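PDB 6ZRY: DMATS type aromatic prenyltransferase from Micromonospora olivasterospora, which probably transfers a dimethylallyl group to an aromatic carbon of tryptophan, as a 6-dimethylallyl tryptophan synthase with the ABBA-barrel fold of aromatic prenyltransferases. Local coordinates for residues A130-L135 with L195-V200; R117-T122 with V163-H168. All coordinates share one frame; numbering follows the deposited sequence. Where two conformers were deposited one is given.

Interaction 1 of 2, residues A130-L135 with L195-V200; sequences AMWCSL and LTFFAV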
ATOM      1  N   ALA A 130      11.823   6.599  -3.502  1.00 20.76           N
ATOM      2  CA  ALA A 130      11.458   7.228  -4.774  1.00 20.05           C
ATOM      3  C   ALA A 130      10.434   6.343  -5.490  1.00 19.47           C
ATOM      4  O   ALA A 130       9.454   6.898  -6.029  1.00 19.72           O
ATOM      5  CB  ALA A 130      12.705   7.453  -5.613  1.00 20.79           C
ATOM      6  N   MET A 131      10.590   5.009  -5.435  1.00 18.75           N
ATOM      7  CA  MET A 131       9.704   4.073  -6.182  1.00 19.02           C
ATOM      8  C   MET A 131       9.551   2.760  -5.403  1.00 18.14           C
ATOM      9  O   MET A 131      10.578   2.115  -5.097  1.00 17.84           O
ATOM     10  CB  MET A 131      10.287   3.768  -7.563  1.00 20.26           C
ATOM     11  CG  MET A 131       9.481   2.756  -8.379  1.00 21.24           C
ATOM     12  SD  MET A 131      10.309   2.327  -9.933  1.00 25.15           S
ATOM     13  CE  MET A 131      10.058   3.838 -10.862  1.00 26.20           C
ATOM     14  N   TRP A 132       8.317   2.376  -5.120  1.00 17.47           N
ATOM     15  CA  TRP A 132       7.973   1.045  -4.606  1.00 17.06           C
ATOM     16  C   TRP A 132       7.192   0.300  -5.682  1.00 17.87           C
ATOM     17  O   TRP A 132       6.737   0.914  -6.640  1.00 18.28           O
ATOM     18  CB  TRP A 132       7.182   1.129  -3.298  1.00 16.54           C
ATOM     19  CG  TRP A 132       7.981   1.527  -2.090  1.00 16.07           C
ATOM     20  CD1 TRP A 132       9.325   1.721  -1.994  1.00 16.13           C
ATOM     21  CD2 TRP A 132       7.445   1.846  -0.806  1.00 15.75           C
ATOM     22  NE1 TRP A 132       9.662   2.087  -0.717  1.00 16.16           N
ATOM     23  CE2 TRP A 132       8.529   2.208   0.022  1.00 15.83           C
ATOM     24  CE3 TRP A 132       6.155   1.871  -0.275  1.00 15.58           C
ATOM     25  CZ2 TRP A 132       8.363   2.561   1.358  1.00 15.95           C
ATOM     26  CZ3 TRP A 132       5.984   2.234   1.042  1.00 16.04           C
ATOM     27  CH2 TRP A 132       7.078   2.585   1.849  1.00 15.87           C
ATOM     28  N   CYS A 133       7.042  -0.982  -5.480  1.00 18.30           N
ATOM     29  CA  CYS A 133       6.433  -1.969  -6.376  1.00 20.17           C
ATOM     30  C   CYS A 133       5.246  -2.588  -5.625  1.00 20.17           C
ATOM     31  O   CYS A 133       5.438  -2.854  -4.427  1.00 20.10           O
ATOM     32  CB  CYS A 133       7.492  -3.055  -6.650  1.00 20.53           C
ATOM     33  SG  CYS A 133       6.869  -4.404  -7.609  1.00 28.11           S
ATOM     34  N   SER A 134       4.100  -2.798  -6.279  1.00 20.20           N
ATOM     35  CA  SER A 134       3.008  -3.689  -5.798  1.00 20.50           C
ATOM     36  C   SER A 134       2.826  -4.829  -6.812  1.00 20.79           C
ATOM     37  O   SER A 134       2.675  -4.544  -7.975  1.00 20.19           O
ATOM     38  CB  SER A 134       1.719  -2.918  -5.551  1.00 21.16           C
ATOM     39  OG  SER A 134       0.733  -3.758  -5.029  1.00 22.05           O
ATOM     40  N   LEU A 135       2.892  -6.062  -6.343  1.00 20.36           N
ATOM     41  CA  LEU A 135       2.658  -7.302  -7.124  1.00 21.73           C
ATOM     42  C   LEU A 135       1.259  -7.772  -6.776  1.00 21.88           C
ATOM     43  O   LEU A 135       0.965  -7.836  -5.573  1.00 21.66           O
ATOM     44  CB  LEU A 135       3.689  -8.365  -6.746  1.00 22.38           C
ATOM     45  CG  LEU A 135       5.163  -7.994  -6.901  1.00 23.31           C
ATOM     46  CD1 LEU A 135       6.053  -9.043  -6.278  1.00 23.80           C
ATOM     47  CD2 LEU A 135       5.525  -7.811  -8.343  1.00 24.19           C
ATOM     48  N   LEU A 195       1.027  14.486   0.275  1.00 18.29           N
ATOM     49  CA  LEU A 195       0.925  13.630  -0.943  1.00 18.01           C
ATOM     50  C   LEU A 195       1.942  12.484  -0.820  1.00 17.53           C
ATOM     51  O   LEU A 195       3.174  12.710  -0.949  1.00 17.79           O
ATOM     52  CB  LEU A 195       1.169  14.503  -2.180  1.00 18.65           C
ATOM     53  CG  LEU A 195       0.195  15.673  -2.342  1.00 19.80           C
ATOM     54  CD1 LEU A 195       0.770  16.743  -3.258  1.00 20.76           C
ATOM     55  CD2 LEU A 195      -1.148  15.209  -2.841  1.00 20.01           C
ATOM     56  N   THR A 196       1.455  11.285  -0.566  1.00 16.95           N
ATOM     57  CA  THR A 196       2.292  10.179  -0.055  1.00 16.78           C
ATOM     58  C   THR A 196       2.650   9.213  -1.181  1.00 16.36           C
ATOM     59  O   THR A 196       3.793   8.766  -1.219  1.00 15.78           O
ATOM     60  CB  THR A 196       1.601   9.470   1.110  1.00 17.21           C
ATOM     61  OG1 THR A 196       1.385  10.469   2.111  1.00 17.91           O
ATOM     62  CG2 THR A 196       2.449   8.337   1.648  1.00 17.23           C
ATOM     63  N   PHE A 197       1.691   8.825  -2.015  1.00 15.87           N
ATOM     64  CA  PHE A 197       1.956   7.914  -3.146  1.00 16.05           C
ATOM     65  C   PHE A 197       1.258   8.411  -4.399  1.00 16.43           C
ATOM     66  O   PHE A 197       0.109   8.827  -4.322  1.00 16.01           O
ATOM     67  CB  PHE A 197       1.443   6.482  -2.919  1.00 16.35           C
ATOM     68  CG  PHE A 197       2.012   5.758  -1.720  1.00 16.55           C
ATOM     69  CD1 PHE A 197       3.367   5.507  -1.620  1.00 17.13           C
ATOM     70  CD2 PHE A 197       1.176   5.287  -0.725  1.00 17.02           C
ATOM     71  CE1 PHE A 197       3.882   4.797  -0.544  1.00 17.40           C
ATOM     72  CE2 PHE A 197       1.684   4.584   0.359  1.00 17.69           C
ATOM     73  CZ  PHE A 197       3.044   4.345   0.451  1.00 17.76           C
ATOM     74  N   PHE A 198       1.953   8.291  -5.522  1.00 16.28           N
ATOM     75  CA  PHE A 198       1.403   8.446  -6.874  1.00 17.09           C
ATOM     76  C   PHE A 198       1.512   7.089  -7.538  1.00 16.89           C
ATOM     77  O   PHE A 198       2.644   6.711  -7.863  1.00 17.37           O
ATOM     78  CB  PHE A 198       2.187   9.550  -7.587  1.00 17.66           C
ATOM     79  CG  PHE A 198       1.698   9.911  -8.963  1.00 18.65           C
ATOM     80  CD1 PHE A 198       2.012   9.120 -10.069  1.00 19.55           C
ATOM     81  CD2 PHE A 198       0.985  11.086  -9.170  1.00 19.27           C
ATOM     82  CE1 PHE A 198       1.569   9.471 -11.342  1.00 19.54           C
ATOM     83  CE2 PHE A 198       0.538  11.422 -10.437  1.00 19.67           C
ATOM     84  CZ  PHE A 198       0.832  10.618 -11.517  1.00 19.86           C
ATOM     85  N   ALA A 199       0.411   6.363  -7.659  1.00 16.85           N
ATOM     86  CA  ALA A 199       0.397   4.933  -8.028  1.00 17.54           C
ATOM     87  C   ALA A 199      -0.232   4.783  -9.408  1.00 18.10           C
ATOM     88  O   ALA A 199      -1.267   5.359  -9.631  1.00 18.59           O
ATOM     89  CB  ALA A 199      -0.322   4.129  -6.985  1.00 17.24           C
ATOM     90  N   VAL A 200       0.450   4.075 -10.310  1.00 19.76           N
ATOM     91  CA  VAL A 200      -0.058   3.756 -11.674  1.00 21.04           C
ATOM     92  C   VAL A 200       0.196   2.286 -11.982  1.00 22.46           C
ATOM     93  O   VAL A 200       1.139   1.683 -11.394  1.00 22.48           O
ATOM     94  CB  VAL A 200       0.604   4.658 -12.726  1.00 21.74           C
ATOM     95  CG1 VAL A 200       0.267   6.132 -12.504  1.00 21.99           C
ATOM     96  CG2 VAL A 200       2.097   4.444 -12.766  1.00 22.13           C
TER
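W132 and F197 meet through one side of the indole and the outer end of the phenyl ring. The indole offers CE3 and CZ3, two neighbouring carbons of its benzo ring, to CE1 and CZ of F197; W132 CZ3 lies 3.7 Å from F197 CZ, and W132 CE3 is equally close to F197 CE1. The planes are inclined at 48° and the centroids of the six-membered rings stand 5.6 Å apart, so the pair is neither stacked nor T-shaped. Seen from F197, the indole carbon CZ3 arrives at the ring edge, near the phenyl plane. F197 has CG beside its own backbone N (chi1 -59°), a setting that carries the ring end toward the indole although its CB does not point there. The methyl CG2 of T196 rests 4.0 Å above the phenyl plane of F197, over its centre, and Y213 and Y148 each make an edge-to-face pair with F197. Strands 131-138 and 193-201 are not direct neighbours: 141-149 pairs antiparallel with both in the curled sheet of the ABBA barrel, and the two rings meet over it, on the inner side of the barrel. T196 and F197 form a classic beta bulge opposite Y213. Both aromatic residues line the tryptophan pocket and touch the bound amino acid, where broad, rigid, largely apolar rings probably suit its flat indole. An alanine in place of W132 would remove the indole and would probably leave the CE1–CZ end of F197 without its indole neighbour, opening a gap in the pocket wall. V54 and E80, in loops, also pack against W132.

Interaction 2 of 2, residues R117-T122 with V163-H168; sequences RDLFAT and VSEALH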
ATOM      1  N   ARG A 117       8.328  10.147 -16.086  1.00 35.02           N
ATOM      2  CA  ARG A 117       9.605   9.752 -15.421  1.00 36.44           C
ATOM      3  C   ARG A 117      10.449  10.986 -15.064  1.00 35.60           C
ATOM      4  O   ARG A 117      10.897  11.085 -13.906  1.00 35.02           O
ATOM      5  CB  ARG A 117      10.400   8.841 -16.365  1.00 40.20           C
ATOM      6  CG  ARG A 117      11.430   7.960 -15.674  1.00 42.56           C
ATOM      7  CD  ARG A 117      11.957   6.878 -16.609  1.00 44.98           C
ATOM      8  NE  ARG A 117      10.936   5.889 -16.944  1.00 45.31           N
ATOM      9  CZ  ARG A 117      10.487   4.945 -16.120  1.00 46.11           C
ATOM     10  NH1 ARG A 117       9.560   4.105 -16.540  1.00 46.25           N
ATOM     11  NH2 ARG A 117      10.962   4.833 -14.880  1.00 47.32           N
ATOM     12  N   ASP A 118      10.646  11.896 -16.015  1.00 35.71           N
ATOM     13  CA  ASP A 118      11.527  13.083 -15.866  1.00 36.55           C
ATOM     14  C   ASP A 118      11.011  14.009 -14.771  1.00 35.14           C
ATOM     15  O   ASP A 118      11.848  14.749 -14.209  1.00 36.31           O
ATOM     16  CB  ASP A 118      11.729  13.840 -17.190  1.00 39.10           C
ATOM     17  CG  ASP A 118      10.521  14.585 -17.711  1.00 40.63           C
ATOM     18  OD1 ASP A 118       9.564  13.920 -18.120  1.00 41.42           O
ATOM     19  OD2 ASP A 118      10.562  15.832 -17.720  1.00 43.67           O
ATOM     20  N   LEU A 119       9.696  14.004 -14.476  1.00 32.18           N
ATOM     21  CA  LEU A 119       9.133  14.868 -13.419  1.00 31.50           C
ATOM     22  C   LEU A 119       9.579  14.359 -12.058  1.00 29.30           C
ATOM     23  O   LEU A 119       9.788  15.192 -11.181  1.00 29.78           O
ATOM     24  CB  LEU A 119       7.599  14.909 -13.516  1.00 31.29           C
ATOM     25  CG  LEU A 119       7.039  15.465 -14.813  1.00 31.61           C
ATOM     26  CD1 LEU A 119       5.525  15.369 -14.812  1.00 30.90           C
ATOM     27  CD2 LEU A 119       7.477  16.910 -15.032  1.00 32.60           C
ATOM     28  N   PHE A 120       9.736  13.041 -11.889  1.00 27.70           N
ATOM     29  CA  PHE A 120      10.176  12.418 -10.619  1.00 27.93           C
ATOM     30  C   PHE A 120      11.700  12.269 -10.586  1.00 29.31           C
ATOM     31  O   PHE A 120      12.214  12.144  -9.509  1.00 30.30           O
ATOM     32  CB  PHE A 120       9.464  11.076 -10.378  1.00 26.21           C
ATOM     33  CG  PHE A 120       7.962  11.205 -10.205  1.00 25.19           C
ATOM     34  CD1 PHE A 120       7.131  11.328 -11.312  1.00 24.25           C
ATOM     35  CD2 PHE A 120       7.379  11.173  -8.941  1.00 24.23           C
ATOM     36  CE1 PHE A 120       5.758  11.431 -11.169  1.00 23.87           C
ATOM     37  CE2 PHE A 120       6.000  11.289  -8.794  1.00 23.94           C
ATOM     38  CZ  PHE A 120       5.188  11.412  -9.905  1.00 23.71           C
ATOM     39  N   ALA A 121      12.379  12.274 -11.730  1.00 31.23           N
ATOM     40  CA  ALA A 121      13.814  11.922 -11.812  1.00 31.76           C
ATOM     41  C   ALA A 121      14.625  12.991 -11.093  1.00 32.84           C
ATOM     42  O   ALA A 121      14.404  14.190 -11.342  1.00 33.83           O
ATOM     43  CB  ALA A 121      14.261  11.760 -13.249  1.00 32.66           C
ATOM     44  N   THR A 122      15.531  12.562 -10.226  1.00 35.19           N
ATOM     45  CA  THR A 122      16.421  13.446  -9.445  1.00 35.44           C
ATOM     46  C   THR A 122      17.574  12.613  -8.919  1.00 37.80           C
ATOM     47  O   THR A 122      17.352  11.426  -8.567  1.00 35.51           O
ATOM     48  CB  THR A 122      15.673  14.169  -8.320  1.00 35.19           C
ATOM     49  OG1 THR A 122      16.626  14.974  -7.618  1.00 34.91           O
ATOM     50  CG2 THR A 122      14.978  13.227  -7.358  1.00 33.61           C
ATOM     51  N   VAL A 163       2.841  16.595  -8.775  1.00 20.71           N
ATOM     52  CA  VAL A 163       1.610  15.802  -9.036  1.00 20.29           C
ATOM     53  C   VAL A 163       0.778  16.520 -10.106  1.00 20.53           C
ATOM     54  O   VAL A 163       0.322  15.838 -11.059  1.00 19.36           O
ATOM     55  CB  VAL A 163       0.800  15.551  -7.746  1.00 19.89           C
ATOM     56  CG1 VAL A 163      -0.476  14.786  -8.040  1.00 19.81           C
ATOM     57  CG2 VAL A 163       1.635  14.828  -6.687  1.00 19.77           C
ATOM     58  N   SER A 164       0.591  17.837  -9.990  1.00 20.59           N
ATOM     59  CA  SER A 164      -0.209  18.603 -10.968  1.00 22.07           C
ATOM     60  C   SER A 164       0.336  18.377 -12.386  1.00 22.06           C
ATOM     61  O   SER A 164      -0.483  18.086 -13.347  1.00 21.71           O
ATOM     62  CB  SER A 164      -0.254  20.084 -10.634  1.00 23.44           C
ATOM     63  OG  SER A 164      -0.877  20.774 -11.695  1.00 26.65           O
ATOM     64  N   GLU A 165       1.649  18.479 -12.550  0.60 22.26           N
ATOM     65  CA  GLU A 165       2.287  18.400 -13.888  0.60 22.80           C
ATOM     66  C   GLU A 165       2.234  16.955 -14.399  0.60 22.03           C
ATOM     67  O   GLU A 165       1.972  16.773 -15.591  0.60 21.83           O
ATOM     68  CB  GLU A 165       3.706  18.962 -13.864  0.60 24.08           C
ATOM     69  CG  GLU A 165       4.233  19.273 -15.251  0.60 25.13           C
ATOM     70  CD  GLU A 165       3.212  19.843 -16.230  0.60 25.72           C
ATOM     71  OE1 GLU A 165       2.965  19.168 -17.236  0.60 26.68           O
ATOM     72  OE2 GLU A 165       2.655  20.973 -15.979  0.60 25.93           O
ATOM     73  N   ALA A 166       2.456  15.957 -13.531  1.00 21.65           N
ATOM     74  CA  ALA A 166       2.362  14.534 -13.931  1.00 20.83           C
ATOM     75  C   ALA A 166       0.934  14.201 -14.381  1.00 20.93           C
ATOM     76  O   ALA A 166       0.785  13.535 -15.425  1.00 21.24           O
ATOM     77  CB  ALA A 166       2.824  13.648 -12.818  1.00 20.75           C
ATOM     78  N   LEU A 167      -0.099  14.630 -13.639  1.00 20.89           N
ATOM     79  CA  LEU A 167      -1.494  14.321 -14.022  1.00 21.87           C
ATOM     80  C   LEU A 167      -1.849  15.052 -15.321  1.00 22.68           C
ATOM     81  O   LEU A 167      -2.439  14.418 -16.183  1.00 23.37           O
ATOM     82  CB  LEU A 167      -2.441  14.692 -12.893  1.00 22.80           C
ATOM     83  CG  LEU A 167      -2.327  13.829 -11.653  1.00 23.19           C
ATOM     84  CD1 LEU A 167      -3.306  14.313 -10.602  1.00 24.12           C
ATOM     85  CD2 LEU A 167      -2.573  12.375 -11.987  1.00 23.50           C
ATOM     86  N   HIS A 168      -1.440  16.312 -15.489  1.00 23.08           N
ATOM     87  CA  HIS A 168      -1.673  17.068 -16.757  1.00 24.10           C
ATOM     88  C   HIS A 168      -1.084  16.295 -17.944  1.00 25.20           C
ATOM     89  O   HIS A 168      -1.785  16.104 -18.960  1.00 25.35           O
ATOM     90  CB  HIS A 168      -1.091  18.485 -16.667  1.00 23.92           C
ATOM     91  CG  HIS A 168      -1.234  19.235 -17.942  1.00 23.79           C
ATOM     92  ND1 HIS A 168      -2.440  19.353 -18.583  1.00 23.56           N
ATOM     93  CD2 HIS A 168      -0.336  19.845 -18.713  1.00 24.06           C
ATOM     94  CE1 HIS A 168      -2.269  20.011 -19.698  1.00 23.93           C
ATOM     95  NE2 HIS A 168      -0.999  20.322 -19.801  1.00 23.79           N
TER
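L119 reaches from the short, weakly bonded helix 117-120 to helix 159-170, and its CB already points at that helix. CG lies beside the backbone N of L119 (chi1 -61°), and from it the two methyls part. L119 CD1 settles on the backbone where E165 passes into A166, 3.4 Å from A166 N and just as near A166 CA, closer than two carbons normally approach. L119 CD1 also lies 3.8 Å from A166 CB and brushes the first side-chain carbons of E165. L119 CD2 meets E165 CG at 4.0 Å in the conformer given, the two side chains crossing at about a right angle. Alanine suits this place because its small side chain lets a leucine methyl come right down to the helix backbone. From the same short helix, F120 CE1 meets A166 CB, 4.0 Å away. L162 and R169 of helix 159-170 also touch L119, while D118 makes a salt bridge to R169 at the margin. The contact thus joins the short helix to one of the helices outside the barrel strands. Between the two segments side-chain carbons pack on each other and on the helix backbone, without polar pairing, so the hold depends on how closely leucine fits against alanine.

Overall arrangement
Interaction 1 lies on the inner side of the barrel and interaction 2 in its helical outer layer, their centres about 13 Å apart. The first is fully buried, an aromatic pair beside the bound tryptophan; the second is partly buried and aliphatic for the most part, about 20 Å from the centre of the chain and away from the annotated sites. Strand 193-201 links them: F197 turns to the pocket, whereas F198 faces outward, F198 CE2 lying 3.6 Å from L167 CD2 and its ring also meeting A166 and F120. L195 similarly packs on V163. Rigid rings thus shape the pocket, while a leucine, an alanine and the end of a phenylalanine ring fit helix to helix.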